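Long-range contact in Nrps/pks (Streptomyces albus, PDB 4OPF), which probably catalyses chain-elongating condensation or a related acyl-transfer step, as a ketosynthase domain of the AT-less type I polyketide synthase that makes oxazolomycin: residues D288-E293 and A387-V393. Residues are numbered along the deposited sequence; the frame is centred on the assembly and turned at random.
Sequences DVTYIE and APLLAAV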
ATOM      1  N   ASP A 288     -22.861   6.649  19.065  1.00 33.50           N
ATOM      2  CA  ASP A 288     -23.443   5.477  18.475  1.00 33.60           C
ATOM      3  C   ASP A 288     -22.502   4.295  18.446  1.00 32.08           C
ATOM      4  O   ASP A 288     -22.973   3.173  18.265  1.00 33.49           O
ATOM      5  CB  ASP A 288     -23.950   5.770  17.070  1.00 36.20           C
ATOM      6  CG  ASP A 288     -25.186   6.682  17.082  1.00 39.66           C
ATOM      7  OD1 ASP A 288     -25.952   6.655  18.036  1.00 43.52           O
ATOM      8  OD2 ASP A 288     -25.370   7.416  16.128  1.00 51.45           O
ATOM      9  N   VAL A 289     -21.210   4.525  18.631  1.00 28.85           N
ATOM     10  CA  VAL A 289     -20.236   3.408  18.657  1.00 28.73           C
ATOM     11  C   VAL A 289     -20.271   2.852  20.083  1.00 29.67           C
ATOM     12  O   VAL A 289     -19.909   3.523  21.024  1.00 29.40           O
ATOM     13  CB  VAL A 289     -18.836   3.861  18.255  1.00 28.39           C
ATOM     14  CG1 VAL A 289     -17.836   2.713  18.286  1.00 27.69           C
ATOM     15  CG2 VAL A 289     -18.850   4.502  16.868  1.00 27.32           C
ATOM     16  N   THR A 290     -20.694   1.608  20.181  1.00 28.34           N
ATOM     17  CA  THR A 290     -21.022   0.929  21.425  1.00 30.51           C
ATOM     18  C   THR A 290     -19.893   0.084  21.997  1.00 29.14           C
ATOM     19  O   THR A 290     -19.833  -0.130  23.221  1.00 29.55           O
ATOM     20  CB  THR A 290     -22.238   0.036  21.161  1.00 30.03           C
ATOM     21  OG1 THR A 290     -23.304   0.875  20.754  1.00 31.65           O
ATOM     22  CG2 THR A 290     -22.676  -0.788  22.349  1.00 32.81           C
ATOM     23  N   TYR A 291     -19.012  -0.412  21.142  1.00 26.30           N
ATOM     24  CA  TYR A 291     -17.937  -1.292  21.560  1.00 25.51           C
ATOM     25  C   TYR A 291     -16.665  -0.952  20.790  1.00 25.48           C
ATOM     26  O   TYR A 291     -16.730  -0.681  19.600  1.00 24.76           O
ATOM     27  CB  TYR A 291     -18.320  -2.727  21.230  1.00 27.03           C
ATOM     28  CG  TYR A 291     -17.325  -3.776  21.685  1.00 28.47           C
ATOM     29  CD1 TYR A 291     -17.404  -4.286  22.950  1.00 30.45           C
ATOM     30  CD2 TYR A 291     -16.288  -4.236  20.850  1.00 28.57           C
ATOM     31  CE1 TYR A 291     -16.537  -5.242  23.412  1.00 32.64           C
ATOM     32  CE2 TYR A 291     -15.374  -5.189  21.315  1.00 29.30           C
ATOM     33  CZ  TYR A 291     -15.522  -5.705  22.579  1.00 33.27           C
ATOM     34  OH  TYR A 291     -14.689  -6.678  23.106  1.00 37.02           O
ATOM     35  N   ILE A 292     -15.526  -0.958  21.466  1.00 25.03           N
ATOM     36  CA  ILE A 292     -14.232  -0.789  20.853  1.00 24.96           C
ATOM     37  C   ILE A 292     -13.326  -1.977  21.231  1.00 24.65           C
ATOM     38  O   ILE A 292     -13.079  -2.236  22.412  1.00 24.70           O
ATOM     39  CB  ILE A 292     -13.587   0.492  21.331  1.00 25.99           C
ATOM     40  CG1 ILE A 292     -14.537   1.668  21.019  1.00 28.48           C
ATOM     41  CG2 ILE A 292     -12.239   0.721  20.702  1.00 24.64           C
ATOM     42  CD1 ILE A 292     -14.007   2.964  21.480  1.00 29.28           C
ATOM     43  N   GLU A 293     -12.861  -2.685  20.213  1.00 23.39           N
ATOM     44  CA  GLU A 293     -11.730  -3.584  20.326  1.00 23.10           C
ATOM     45  C   GLU A 293     -10.452  -2.711  20.344  1.00 23.58           C
ATOM     46  O   GLU A 293     -10.002  -2.203  19.323  1.00 22.11           O
ATOM     47  CB  GLU A 293     -11.735  -4.568  19.170  1.00 25.21           C
ATOM     48  CG  GLU A 293     -10.453  -5.431  18.995  1.00 28.00           C
ATOM     49  CD  GLU A 293     -10.280  -6.547  20.023  1.00 32.31           C
ATOM     50  OE1 GLU A 293     -11.281  -6.804  20.777  1.00 34.59           O
ATOM     51  OE2 GLU A 293      -9.142  -7.167  20.086  1.00 35.99           O
ATOM     52  N   ALA A 387     -28.624   0.018  22.075  1.00 43.80           N
ATOM     53  CA  ALA A 387     -27.738   1.029  21.505  1.00 41.87           C
ATOM     54  C   ALA A 387     -27.353   0.569  20.108  1.00 39.71           C
ATOM     55  O   ALA A 387     -27.538  -0.580  19.779  1.00 37.60           O
ATOM     56  CB  ALA A 387     -26.502   1.173  22.382  1.00 41.89           C
ATOM     57  N   PRO A 388     -26.840   1.474  19.263  1.00 39.67           N
ATOM     58  CA  PRO A 388     -26.682   1.050  17.874  1.00 38.16           C
ATOM     59  C   PRO A 388     -25.632  -0.067  17.664  1.00 38.16           C
ATOM     60  O   PRO A 388     -24.660  -0.209  18.465  1.00 34.89           O
ATOM     61  CB  PRO A 388     -26.269   2.339  17.156  1.00 38.97           C
ATOM     62  CG  PRO A 388     -26.826   3.434  18.004  1.00 40.19           C
ATOM     63  CD  PRO A 388     -26.801   2.942  19.414  1.00 39.88           C
ATOM     64  N   LEU A 389     -25.830  -0.828  16.580  1.00 36.52           N
ATOM     65  CA  LEU A 389     -24.917  -1.903  16.218  1.00 36.29           C
ATOM     66  C   LEU A 389     -23.711  -1.326  15.451  1.00 32.11           C
ATOM     67  O   LEU A 389     -23.608  -1.495  14.242  1.00 27.44           O
ATOM     68  CB  LEU A 389     -25.621  -2.955  15.375  1.00 38.91           C
ATOM     69  CG  LEU A 389     -26.374  -4.020  16.138  1.00 46.32           C
ATOM     70  CD1 LEU A 389     -27.240  -4.817  15.162  1.00 49.34           C
ATOM     71  CD2 LEU A 389     -25.396  -4.944  16.861  1.00 46.05           C
ATOM     72  N   LEU A 390     -22.846  -0.647  16.184  1.00 29.36           N
ATOM     73  CA  LEU A 390     -21.634  -0.078  15.683  1.00 30.07           C
ATOM     74  C   LEU A 390     -20.503  -0.378  16.668  1.00 27.80           C
ATOM     75  O   LEU A 390     -20.694  -0.319  17.884  1.00 27.38           O
ATOM     76  CB  LEU A 390     -21.750   1.428  15.531  1.00 32.07           C
ATOM     77  CG  LEU A 390     -22.553   1.902  14.328  1.00 36.51           C
ATOM     78  CD1 LEU A 390     -23.201   3.234  14.620  1.00 41.01           C
ATOM     79  CD2 LEU A 390     -21.681   2.104  13.102  1.00 37.25           C
ATOM     80  N   ALA A 391     -19.360  -0.740  16.103  1.00 26.44           N
ATOM     81  CA  ALA A 391     -18.150  -1.072  16.819  1.00 26.01           C
ATOM     82  C   ALA A 391     -16.904  -0.567  16.085  1.00 26.12           C
ATOM     83  O   ALA A 391     -16.940  -0.250  14.891  1.00 26.81           O
ATOM     84  CB  ALA A 391     -18.085  -2.583  17.033  1.00 25.55           C
ATOM     85  N   ALA A 392     -15.814  -0.436  16.814  1.00 24.80           N
ATOM     86  CA  ALA A 392     -14.566   0.035  16.251  1.00 23.39           C
ATOM     87  C   ALA A 392     -13.412  -0.856  16.700  1.00 22.95           C
ATOM     88  O   ALA A 392     -13.529  -1.622  17.687  1.00 25.61           O
ATOM     89  CB  ALA A 392     -14.287   1.456  16.627  1.00 23.83           C
ATOM     90  N   VAL A 393     -12.316  -0.778  15.941  1.00 22.61           N
ATOM     91  CA  VAL A 393     -11.129  -1.583  16.131  1.00 22.09           C
ATOM     92  C   VAL A 393      -9.928  -0.706  15.937  1.00 22.45           C
ATOM     93  O   VAL A 393      -9.836   0.015  14.981  1.00 20.70           O
ATOM     94  CB  VAL A 393     -11.038  -2.713  15.122  1.00 24.64           C
ATOM     95  CG1 VAL A 393      -9.856  -3.630  15.477  1.00 25.92           C
ATOM     96  CG2 VAL A 393     -12.265  -3.581  15.157  1.00 26.39           C
TER
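Thr290 makes two hydrogen bonds to 387-393 just ahead of the regular parallel pairing, one from its backbone and one from its side chain. Its backbone (phi/psi -96/-28) is not extended, and its CA-to-CB bond points toward 387-393. The CA register slips by one residue here: Val289 lies nearest Leu390, yet Tyr291 lies nearest Ala391. Thr290 N donates to Leu390 O (3.0 Å), and Thr290 OG1 donates to Pro388 O (2.9 Å). Pro388 O also accepts from Trp384 NE1. Between these two acceptors the chain makes an inverse gamma turn centred on Leu389, whose side chain points away.

Beyond Thr290 the strands 291-293 and 390-393 run parallel, with axes 4.6 Å apart and an angle of 21°. Ala392 uses its N and its O to bond on either side of Ile292. Ala392 N donates to Tyr291 O (2.9 Å), and Ala392 O accepts from Glu293 N (2.8 Å). CA-H...O contacts accompany these bonds, such as Ile292 CA to Ala392 O at 3.3 Å. Val289 CG1 lies 4.1 Å from Ala392 CB. At the start, Asp288 CB meets Leu390 CD1 at 3.6 Å.

The pair lies in the C-terminal part of the large mixed sheet of this thiolase-like fold. Ile292 and Ala392 face helix 300-314, touching Tyr314. Tyr291, Glu293, Ala391 and Val393 face helix 338-352, where Lys345 forms a salt bridge with Glu293 and a hydrogen bond with Tyr291 OH. Strand 322-325 continues the sheet beside 291-293, and antiparallel strand 401-408 flanks 390-396.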